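PDB 6P74: putative ATP-dependent endonuclease of the OLD family from Thermus scotoductus, which degrades linear and supercoiled double-stranded DNA in the 5'-to-3' direction with divalent metals and has a DNA-stimulated ATPase activity. Local coordinates for residues A[1-10]-A[68-77]; A[79-90]-A[123-133]. One frame throughout, in Å; residues are numbered along the deposited sequence.

Interaction 1: residues A[1-10]-A[68-77]; sequences MLKRLQVKNF and RAIEITVHFD
Arg4 and His75 are partners across two antiparallel strands, 2-8 and 70-76, and their side chains lie side by side. Arg4 can be followed outward along the imidazole. Its CB touches His75 CB and CD2. Its CG is 3.8 Å from His75 CD2. Its CD then sits over the ring face, 4.1 Å from the His75 centroid, in a CH-pi contact. This path follows from CG lying opposite the backbone N (chi1 172°) on an extended chain. The guanidinium comes to rest nearly parallel to the imidazole, with the planes 8° apart. NE passes near His75 NE2, and NH1 is 4.0 Å from His75 CE1. NH2 makes a salt bridge to Asp17 of the neighbouring strand 13-19, which holds the far end.

Gln6 meets the same ring at its edge. His75 NE2 donates to Gln6 OE1 at 2.7 Å, nearly straight and close to the ring plane. The donor stands above the plane of the Gln6 amide. OE1 also touches Thr73 CG2 at 3.6 Å.

On the other face of the sheet, Leu5 CD1 packs on Ile72 CG2 (3.7 Å) and Val74 CG2, and Leu2 CD2 reaches Val74 CG1. Helix 34-45 covers this apolar side. At the far end Asn9 ND2 donates to the backbone O of Ala69 at 3.0 Å.

Backbone bonds pair the strands from Met1 with Asp77 to Lys8 with Glu71. Lys3 and Arg4 both face His75, which shifts the register by one. This is a classic beta bulge, set in the antiparallel sheet of the N-terminal part of the ATPase domain.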
loop_
_atom_site.group_PDB
_atom_site.type_symbol
_atom_site.label_atom_id
_atom_site.label_comp_id
_atom_site.label_asym_id
_atom_site.label_seq_id
_atom_site.Cartn_x
_atom_site.Cartn_y
_atom_site.Cartn_z
ATOM N N MET A 1 -27.697 1.198 1.626
ATOM C CA MET A 1 -26.538 2.075 1.556
ATOM C C MET A 1 -25.827 2.220 2.894
ATOM O O MET A 1 -26.442 2.076 3.959
ATOM C CB MET A 1 -26.943 3.457 1.056
ATOM C CG MET A 1 -27.862 4.180 1.975
ATOM S SD MET A 1 -27.662 5.930 1.639
ATOM C CE MET A 1 -29.256 6.500 2.226
ATOM N N LEU A 2 -24.526 2.502 2.830
ATOM C CA LEU A 2 -23.777 2.786 4.041
ATOM C C LEU A 2 -24.256 4.101 4.645
ATOM O O LEU A 2 -24.604 5.042 3.930
ATOM C CB LEU A 2 -22.277 2.821 3.744
ATOM C CG LEU A 2 -21.876 1.559 2.955
ATOM C CD1 LEU A 2 -20.401 1.523 2.665
ATOM C CD2 LEU A 2 -22.311 0.268 3.671
ATOM N N LYS A 3 -24.320 4.141 5.975
ATOM C CA LYS A 3 -24.882 5.262 6.701
ATOM C C LYS A 3 -23.887 5.956 7.608
ATOM O O LYS A 3 -24.081 7.129 7.936
ATOM C CB LYS A 3 -26.071 4.791 7.551
ATOM C CG LYS A 3 -27.368 4.638 6.779
ATOM C CD LYS A 3 -27.842 6.007 6.284
ATOM C CE LYS A 3 -29.239 5.929 5.711
ATOM N NZ LYS A 3 -29.743 7.290 5.394
ATOM N N ARG A 4 -22.826 5.276 8.015
ATOM C CA ARG A 4 -21.982 5.849 9.043
ATOM C C ARG A 4 -20.746 4.978 9.095
ATOM O O ARG A 4 -20.817 3.786 8.780
ATOM C CB ARG A 4 -22.749 5.949 10.363
ATOM C CG ARG A 4 -21.941 6.360 11.552
ATOM C CD ARG A 4 -22.858 6.466 12.751
ATOM N NE ARG A 4 -22.132 6.732 13.994
ATOM C CZ ARG A 4 -22.627 6.521 15.212
ATOM N NH1 ARG A 4 -23.854 6.032 15.358
ATOM N NH2 ARG A 4 -21.895 6.787 16.286
ATOM N N LEU A 5 -19.616 5.592 9.448
ATOM C CA LEU A 5 -18.345 4.897 9.588
ATOM C C LEU A 5 -17.711 5.363 10.890
ATOM O O LEU A 5 -17.645 6.568 11.149
ATOM C CB LEU A 5 -17.389 5.150 8.423
ATOM C CG LEU A 5 -15.948 4.677 8.637
ATOM C CD1 LEU A 5 -15.879 3.177 8.541
ATOM C CD2 LEU A 5 -15.041 5.304 7.620
ATOM N N GLN A 6 -17.245 4.421 11.707
ATOM C CA GLN A 6 -16.467 4.746 12.899
ATOM C C GLN A 6 -15.134 4.026 12.823
ATOM O O GLN A 6 -15.086 2.833 12.513
ATOM C CB GLN A 6 -17.197 4.373 14.181
ATOM C CG GLN A 6 -18.401 5.241 14.449
ATOM C CD GLN A 6 -19.395 4.600 15.405
ATOM O OE1 GLN A 6 -19.973 3.540 15.120
ATOM N NE2 GLN A 6 -19.603 5.242 16.549
ATOM N N VAL A 7 -14.052 4.755 13.078
ATOM C CA VAL A 7 -12.718 4.183 13.016
ATOM C C VAL A 7 -11.953 4.605 14.257
ATOM O O VAL A 7 -11.918 5.791 14.600
ATOM C CB VAL A 7 -11.976 4.616 11.740
ATOM C CG1 VAL A 7 -10.630 3.940 11.661
ATOM C CG2 VAL A 7 -12.800 4.272 10.521
ATOM N N LYS A 8 -11.348 3.637 14.934
ATOM C CA LYS A 8 -10.555 3.910 16.123
ATOM C C LYS A 8 -9.229 3.188 15.990
ATOM O O LYS A 8 -9.199 1.959 15.859
ATOM C CB LYS A 8 -11.282 3.462 17.399
ATOM C CG LYS A 8 -12.626 4.127 17.625
ATOM C CD LYS A 8 -13.166 3.812 19.019
ATOM C CE LYS A 8 -14.375 4.686 19.357
ATOM N NZ LYS A 8 -14.499 4.978 20.822
ATOM N N ASN A 9 -8.137 3.950 16.007
ATOM C CA ASN A 9 -6.790 3.412 16.143
ATOM C C ASN A 9 -6.268 2.753 14.869
ATOM O O ASN A 9 -5.336 1.931 14.927
ATOM C CB ASN A 9 -6.723 2.429 17.320
ATOM C CG ASN A 9 -6.974 3.110 18.655
ATOM O OD1 ASN A 9 -6.459 4.198 18.910
ATOM N ND2 ASN A 9 -7.770 2.480 19.507
ATOM N N PHE A 10 -6.817 3.104 13.703
ATOM C CA PHE A 10 -6.415 2.495 12.439
ATOM C C PHE A 10 -5.537 3.480 11.657
ATOM O O PHE A 10 -6.026 4.497 11.154
ATOM C CB PHE A 10 -7.642 2.069 11.635
ATOM C CG PHE A 10 -7.309 1.505 10.292
ATOM C CD1 PHE A 10 -6.536 0.355 10.182
ATOM C CD2 PHE A 10 -7.748 2.134 9.133
ATOM C CE1 PHE A 10 -6.209 -0.162 8.948
ATOM C CE2 PHE A 10 -7.432 1.618 7.893
ATOM C CZ PHE A 10 -6.663 0.467 7.800
ATOM N N ARG A 68 -3.261 -0.862 21.598
ATOM C CA ARG A 68 -4.577 -0.331 21.298
ATOM C C ARG A 68 -5.266 -1.232 20.287
ATOM O O ARG A 68 -4.620 -1.858 19.445
ATOM C CB ARG A 68 -4.483 1.085 20.738
ATOM C CG ARG A 68 -3.805 2.067 21.646
ATOM C CD ARG A 68 -3.720 3.392 20.949
ATOM N NE ARG A 68 -3.156 4.424 21.799
ATOM C CZ ARG A 68 -3.115 5.703 21.459
ATOM N NH1 ARG A 68 -3.613 6.077 20.289
ATOM N NH2 ARG A 68 -2.586 6.602 22.282
ATOM N N ALA A 69 -6.584 -1.288 20.362
ATOM C CA ALA A 69 -7.361 -2.128 19.468
ATOM C C ALA A 69 -7.837 -1.308 18.277
ATOM O O ALA A 69 -8.437 -0.243 18.449
ATOM C CB ALA A 69 -8.554 -2.745 20.199
ATOM N N ILE A 70 -7.561 -1.806 17.075
ATOM C CA ILE A 70 -8.189 -1.264 15.879
ATOM C C ILE A 70 -9.673 -1.622 15.879
ATOM O O ILE A 70 -10.050 -2.774 16.135
ATOM C CB ILE A 70 -7.483 -1.797 14.626
ATOM C CG1 ILE A 70 -6.045 -1.269 14.577
ATOM C CG2 ILE A 70 -8.272 -1.433 13.377
ATOM C CD1 ILE A 70 -5.138 -1.991 13.575
ATOM N N GLU A 71 -10.521 -0.637 15.583
ATOM C CA GLU A 71 -11.973 -0.821 15.556
ATOM C C GLU A 71 -12.551 -0.078 14.359
ATOM O O GLU A 71 -12.459 1.149 14.296
ATOM C CB GLU A 71 -12.614 -0.293 16.840
ATOM C CG GLU A 71 -13.046 -1.313 17.841
ATOM C CD GLU A 71 -13.858 -0.675 18.953
ATOM O OE1 GLU A 71 -13.278 -0.322 20.005
ATOM O OE2 GLU A 71 -15.078 -0.497 18.758
ATOM N N ILE A 72 -13.175 -0.797 13.432
ATOM C CA ILE A 72 -13.883 -0.170 12.323
ATOM C C ILE A 72 -15.331 -0.644 12.343
ATOM O O ILE A 72 -15.601 -1.845 12.228
ATOM C CB ILE A 72 -13.222 -0.478 10.975
ATOM C CG1 ILE A 72 -11.755 -0.063 11.011
ATOM C CG2 ILE A 72 -13.938 0.267 9.889
ATOM C CD1 ILE A 72 -10.919 -0.701 9.946
ATOM N N THR A 73 -16.261 0.300 12.467
ATOM C CA THR A 73 -17.688 -0.000 12.503
ATOM C C THR A 73 -18.364 0.641 11.296
ATOM O O THR A 73 -18.270 1.857 11.105
ATOM C CB THR A 73 -18.317 0.509 13.809
ATOM O OG1 THR A 73 -17.638 -0.060 14.933
ATOM C CG2 THR A 73 -19.786 0.136 13.875
ATOM N N VAL A 74 -19.050 -0.163 10.485
ATOM C CA VAL A 74 -19.800 0.356 9.344
ATOM C C VAL A 74 -21.283 0.112 9.580
ATOM O O VAL A 74 -21.702 -1.025 9.812
ATOM C CB VAL A 74 -19.351 -0.282 8.026
ATOM C CG1 VAL A 74 -19.971 0.465 6.874
ATOM C CG2 VAL A 74 -17.847 -0.265 7.925
ATOM N N HIS A 75 -22.075 1.177 9.521
ATOM C CA HIS A 75 -23.520 1.110 9.683
ATOM C C HIS A 75 -24.208 1.206 8.329
ATOM O O HIS A 75 -23.741 1.898 7.421
ATOM C CB HIS A 75 -24.037 2.238 10.572
ATOM C CG HIS A 75 -23.388 2.307 11.915
ATOM N ND1 HIS A 75 -24.079 2.080 13.087
ATOM C CD2 HIS A 75 -22.119 2.610 12.278
ATOM C CE1 HIS A 75 -23.263 2.239 14.114
ATOM N NE2 HIS A 75 -22.068 2.560 13.651
ATOM N N PHE A 76 -25.340 0.519 8.200
ATOM C CA PHE A 76 -26.038 0.528 6.927
ATOM C C PHE A 76 -27.542 0.424 7.142
ATOM O O PHE A 76 -28.030 0.188 8.247
ATOM C CB PHE A 76 -25.534 -0.593 6.027
ATOM C CG PHE A 76 -25.609 -1.942 6.665
ATOM C CD1 PHE A 76 -26.820 -2.602 6.776
ATOM C CD2 PHE A 76 -24.474 -2.549 7.165
ATOM C CE1 PHE A 76 -26.895 -3.838 7.369
ATOM C CE2 PHE A 76 -24.540 -3.777 7.753
ATOM C CZ PHE A 76 -25.755 -4.426 7.853
ATOM N N ASP A 77 -28.272 0.598 6.042
ATOM C CA ASP A 77 -29.718 0.672 6.016
ATOM C C ASP A 77 -30.158 0.291 4.618
ATOM O O ASP A 77 -29.548 0.762 3.652
ATOM C CB ASP A 77 -30.215 2.073 6.360
ATOM C CG ASP A 77 -31.712 2.144 6.412
ATOM O OD1 ASP A 77 -32.293 1.472 7.288
ATOM O OD2 ASP A 77 -32.303 2.848 5.571
#

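Interaction 2: residues A[79-90]-A[123-133]; sequences PYTQGSFNITAF and LRVGTDMRNHA
Helix 127-132 runs nearly antiparallel to strand 79-82, with axes 9.4 Å apart, and crosses strand 85-90 at 79°. The two strands form a hairpin, closed by a type II' turn from Gln82 to Phe85. No hydrogen bond joins the hairpin to the helix segment, so van der Waals packing carries the contact.

Met129 is central. Its CA lies over one face of the Tyr80 ring, 3.9 Å from the centroid, as a CH-pi contact. Its CG, opposite the backbone N (chi1 -177°), touches Tyr80 CD2 and also Phe90 CE1. The chain then bends at its last torsion, and CE lands 3.5 Å from Ile87 CG1 and 3.7 Å from Gln82 CB. SD makes an oblique Met-aromatic contact with Phe90.

The Tyr80 ring lies against Met129 and His132, both on the same side of its plane. It slides past the imidazole in the opposite direction, and the two planes are 55° apart. Tyr80 CB sits over the His132 ring face. Tyr80 OH ends 3.3 Å from Asp128 CB.

Phe90 turns its edge to the helix backbone, with CZ 3.4 Å from Met129 O. Val125 CG2 lies over one face of that ring. Nearer the turn, Leu123 divides its branches: CD1 packs on Phe85 CD2 at 3.7 Å, while CD2 meets Ile87 CD1 tip to tip.

Other strands and a helix pack beside it. Phe76 of strand 70-76 meets Phe90 edge-to-face and also touches the His132 ring. Strand 100-109 touches Leu123, Val125 and Arg130, and helix 34-45 packs against Phe90 and Ala133.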
loop_
_atom_site.group_PDB
_atom_site.type_symbol
_atom_site.label_atom_id
_atom_site.label_comp_id
_atom_site.label_asym_id
_atom_site.label_seq_id
_atom_site.Cartn_x
_atom_site.Cartn_y
_atom_site.Cartn_z
ATOM N N PRO A 79 -31.890 -2.683 7.402
ATOM C CA PRO A 79 -31.272 -3.759 8.186
ATOM C C PRO A 79 -31.249 -5.069 7.421
ATOM O O PRO A 79 -32.062 -5.320 6.523
ATOM C CB PRO A 79 -32.168 -3.856 9.427
ATOM C CG PRO A 79 -32.937 -2.548 9.450
ATOM C CD PRO A 79 -33.140 -2.210 8.016
ATOM N N TYR A 80 -30.280 -5.904 7.764
ATOM C CA TYR A 80 -30.239 -7.257 7.238
ATOM C C TYR A 80 -30.984 -8.179 8.204
ATOM O O TYR A 80 -30.669 -8.218 9.403
ATOM C CB TYR A 80 -28.799 -7.718 7.032
ATOM C CG TYR A 80 -28.710 -9.058 6.318
ATOM C CD1 TYR A 80 -28.755 -9.124 4.934
ATOM C CD2 TYR A 80 -28.594 -10.250 7.027
ATOM C CE1 TYR A 80 -28.670 -10.325 4.268
ATOM C CE2 TYR A 80 -28.511 -11.471 6.363
ATOM C CZ TYR A 80 -28.557 -11.501 4.981
ATOM O OH TYR A 80 -28.474 -12.692 4.291
ATOM N N THR A 81 -31.977 -8.902 7.693
ATOM C CA THR A 81 -32.730 -9.841 8.518
ATOM C C THR A 81 -32.073 -11.216 8.459
ATOM O O THR A 81 -31.987 -11.821 7.384
ATOM C CB THR A 81 -34.191 -9.943 8.068
ATOM O OG1 THR A 81 -34.835 -8.677 8.215
ATOM C CG2 THR A 81 -34.960 -10.992 8.916
ATOM N N GLN A 82 -31.635 -11.722 9.613
ATOM C CA GLN A 82 -31.194 -13.110 9.742
ATOM C C GLN A 82 -32.068 -13.812 10.776
ATOM O O GLN A 82 -31.920 -13.582 11.980
ATOM C CB GLN A 82 -29.722 -13.200 10.132
ATOM C CG GLN A 82 -29.212 -14.640 10.063
ATOM C CD GLN A 82 -27.949 -14.748 9.255
ATOM O OE1 GLN A 82 -27.896 -14.344 8.085
ATOM N NE2 GLN A 82 -26.903 -15.262 9.881
ATOM N N GLY A 83 -32.956 -14.680 10.318
ATOM C CA GLY A 83 -33.880 -15.319 11.239
ATOM C C GLY A 83 -34.676 -14.297 12.030
ATOM O O GLY A 83 -35.514 -13.586 11.473
ATOM N N SER A 84 -34.423 -14.201 13.332
ATOM C CA SER A 84 -35.123 -13.245 14.176
ATOM C C SER A 84 -34.279 -12.018 14.493
ATOM O O SER A 84 -34.692 -11.189 15.305
ATOM C CB SER A 84 -35.575 -13.914 15.472
ATOM O OG SER A 84 -34.449 -14.378 16.190
ATOM N N PHE A 85 -33.115 -11.880 13.872
ATOM C CA PHE A 85 -32.220 -10.760 14.127
ATOM C C PHE A 85 -32.254 -9.777 12.967
ATOM O O PHE A 85 -32.344 -10.177 11.803
ATOM C CB PHE A 85 -30.788 -11.240 14.354
ATOM C CG PHE A 85 -30.656 -12.200 15.493
ATOM C CD1 PHE A 85 -30.842 -11.775 16.797
ATOM C CD2 PHE A 85 -30.365 -13.534 15.263
ATOM C CE1 PHE A 85 -30.733 -12.663 17.855
ATOM C CE2 PHE A 85 -30.259 -14.428 16.315
ATOM C CZ PHE A 85 -30.442 -13.992 17.613
ATOM N N ASN A 86 -32.187 -8.490 13.293
ATOM C CA ASN A 86 -32.042 -7.423 12.307
ATOM C C ASN A 86 -30.717 -6.720 12.566
ATOM O O ASN A 86 -30.586 -5.968 13.540
ATOM C CB ASN A 86 -33.210 -6.438 12.371
ATOM C CG ASN A 86 -34.530 -7.080 12.003
ATOM O OD1 ASN A 86 -34.772 -7.393 10.840
ATOM N ND2 ASN A 86 -35.391 -7.283 12.993
ATOM N N ILE A 87 -29.749 -6.962 11.704
ATOM C CA ILE A 87 -28.419 -6.388 11.840
ATOM C C ILE A 87 -28.341 -5.100 11.042
ATOM O O ILE A 87 -28.775 -5.046 9.885
ATOM C CB ILE A 87 -27.352 -7.384 11.361
ATOM C CG1 ILE A 87 -27.451 -8.685 12.162
ATOM C CG2 ILE A 87 -25.967 -6.728 11.414
ATOM C CD1 ILE A 87 -27.627 -8.469 13.656
ATOM N N THR A 88 -27.762 -4.064 11.649
ATOM C CA THR A 88 -27.641 -2.756 11.012
ATOM C C THR A 88 -26.199 -2.260 10.943
ATOM O O THR A 88 -25.973 -1.105 10.559
ATOM C CB THR A 88 -28.519 -1.725 11.739
ATOM O OG1 THR A 88 -27.908 -1.354 12.980
ATOM C CG2 THR A 88 -29.905 -2.310 12.027
ATOM N N ALA A 89 -25.219 -3.091 11.295
ATOM C CA ALA A 89 -23.832 -2.642 11.270
ATOM C C ALA A 89 -22.917 -3.827 11.520
ATOM O O ALA A 89 -23.323 -4.834 12.099
ATOM C CB ALA A 89 -23.567 -1.546 12.308
ATOM N N PHE A 90 -21.675 -3.687 11.067
ATOM C CA PHE A 90 -20.603 -4.630 11.326
ATOM C C PHE A 90 -19.488 -3.905 12.061
ATOM O O PHE A 90 -19.221 -2.733 11.777
ATOM C CB PHE A 90 -20.058 -5.211 10.030
ATOM C CG PHE A 90 -21.086 -5.865 9.178
ATOM C CD1 PHE A 90 -22.145 -6.563 9.752
ATOM C CD2 PHE A 90 -20.976 -5.830 7.801
ATOM C CE1 PHE A 90 -23.090 -7.195 8.964
ATOM C CE2 PHE A 90 -21.917 -6.466 6.995
ATOM C CZ PHE A 90 -22.976 -7.139 7.572
ATOM N N LEU A 123 -24.252 -13.878 17.870
ATOM C CA LEU A 123 -24.462 -14.013 16.433
ATOM C C LEU A 123 -23.184 -13.654 15.686
ATOM O O LEU A 123 -22.564 -12.619 15.951
ATOM C CB LEU A 123 -25.607 -13.112 15.974
ATOM C CG LEU A 123 -26.030 -13.269 14.515
ATOM C CD1 LEU A 123 -26.937 -14.479 14.364
ATOM C CD2 LEU A 123 -26.724 -12.012 14.034
ATOM N N ARG A 124 -22.779 -14.518 14.768
ATOM C CA ARG A 124 -21.583 -14.295 13.978
ATOM C C ARG A 124 -21.988 -13.768 12.611
ATOM O O ARG A 124 -23.122 -13.953 12.163
ATOM C CB ARG A 124 -20.763 -15.584 13.848
ATOM C CG ARG A 124 -20.751 -16.427 15.122
ATOM C CD ARG A 124 -19.399 -17.075 15.350
ATOM N NE ARG A 124 -18.363 -16.050 15.407
ATOM C CZ ARG A 124 -17.861 -15.545 16.531
ATOM N NH1 ARG A 124 -18.293 -15.990 17.708
ATOM N NH2 ARG A 124 -16.926 -14.595 16.475
ATOM N N VAL A 125 -21.054 -13.082 11.961
ATOM C CA VAL A 125 -21.304 -12.540 10.630
ATOM C C VAL A 125 -21.086 -13.644 9.603
ATOM O O VAL A 125 -19.988 -14.201 9.498
ATOM C CB VAL A 125 -20.405 -11.328 10.353
ATOM C CG1 VAL A 125 -18.931 -11.729 10.361
ATOM C CG2 VAL A 125 -20.784 -10.679 9.018
ATOM N N GLY A 126 -22.139 -13.979 8.852
ATOM C CA GLY A 126 -22.060 -14.994 7.821
ATOM C C GLY A 126 -21.829 -14.390 6.434
ATOM O O GLY A 126 -21.842 -13.170 6.235
ATOM N N THR A 127 -21.628 -15.286 5.468
ATOM C CA THR A 127 -21.341 -14.888 4.092
ATOM C C THR A 127 -22.459 -14.027 3.516
ATOM O O THR A 127 -22.226 -12.900 3.060
ATOM C CB THR A 127 -21.130 -16.138 3.230
ATOM O OG1 THR A 127 -19.928 -16.806 3.634
ATOM C CG2 THR A 127 -21.040 -15.772 1.754
ATOM N N ASP A 128 -23.683 -14.559 3.498
ATOM C CA ASP A 128 -24.806 -13.805 2.950
ATOM C C ASP A 128 -24.936 -12.456 3.635
ATOM O O ASP A 128 -25.252 -11.449 2.992
ATOM C CB ASP A 128 -26.102 -14.601 3.105
ATOM C CG ASP A 128 -25.986 -16.019 2.568
ATOM O OD1 ASP A 128 -26.058 -16.206 1.329
ATOM O OD2 ASP A 128 -25.805 -16.944 3.392
ATOM N N MET A 129 -24.693 -12.423 4.945
ATOM C CA MET A 129 -24.849 -11.200 5.707
ATOM C C MET A 129 -23.821 -10.162 5.282
ATOM O O MET A 129 -24.162 -9.002 5.051
ATOM C CB MET A 129 -24.733 -11.494 7.198
ATOM C CG MET A 129 -24.962 -10.254 8.087
ATOM S SD MET A 129 -24.930 -10.666 9.850
ATOM C CE MET A 129 -26.545 -11.366 10.028
ATOM N N ARG A 130 -22.556 -10.562 5.156
ATOM C CA ARG A 130 -21.543 -9.596 4.758
ATOM C C ARG A 130 -21.704 -9.187 3.296
ATOM O O ARG A 130 -21.555 -8.006 2.968
ATOM C CB ARG A 130 -20.142 -10.145 5.009
ATOM C CG ARG A 130 -19.079 -9.041 5.069
ATOM C CD ARG A 130 -17.693 -9.639 5.106
ATOM N NE ARG A 130 -16.887 -9.133 4.003
ATOM C CZ ARG A 130 -16.804 -9.717 2.816
ATOM N NH1 ARG A 130 -17.472 -10.838 2.582
ATOM N NH2 ARG A 130 -16.055 -9.187 1.870
ATOM N N ASN A 131 -22.006 -10.142 2.402
ATOM C CA ASN A 131 -22.196 -9.783 1.000
ATOM C C ASN A 131 -23.374 -8.842 0.813
ATOM O O ASN A 131 -23.416 -8.096 -0.175
ATOM C CB ASN A 131 -22.390 -11.023 0.144
ATOM C CG ASN A 131 -21.155 -11.911 0.108
ATOM O OD1 ASN A 131 -20.071 -11.515 0.548
ATOM N ND2 ASN A 131 -21.319 -13.131 -0.412
ATOM N N HIS A 132 -24.330 -8.863 1.740
ATOM C CA HIS A 132 -25.399 -7.874 1.758
ATOM C C HIS A 132 -24.861 -6.479 1.468
ATOM O O HIS A 132 -25.407 -5.751 0.632
ATOM C CB HIS A 132 -26.090 -7.906 3.125
ATOM C CG HIS A 132 -27.108 -6.831 3.331
ATOM N ND1 HIS A 132 -28.222 -6.696 2.531
ATOM C CD2 HIS A 132 -27.194 -5.852 4.266
ATOM C CE1 HIS A 132 -28.945 -5.671 2.957
ATOM N NE2 HIS A 132 -28.350 -5.148 4.017
ATOM N N ALA A 133 -23.784 -6.096 2.154
ATOM C CA ALA A 133 -23.311 -4.719 2.179
ATOM C C ALA A 133 -21.994 -4.510 1.435
ATOM O O ALA A 133 -21.374 -3.453 1.595
ATOM C CB ALA A 133 -23.166 -4.245 3.627
#

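Overall arrangement
The chain starts in strand 2-10, then passes through strands 13-19 and 23-27, the probable ATP-binding P-loop and helix 34-45. Interaction 1 closes this first loop when strand 70-76 returns beside the N terminus. The chain turns a corner at Asp77 and enters the hairpin of 79-82 and 85-97, then strand 100-109. Interaction 2 closes that second loop as helix 127-132 packs on the hairpin. The loops follow in series and neither nests in the other. They meet because strands 70-76 and 85-97 are sheet neighbours, with probable backbone bonds from Val74 to Phe90 and Phe76 to Thr88. Together they join the antiparallel sheet to helices 34-45 and 127-132.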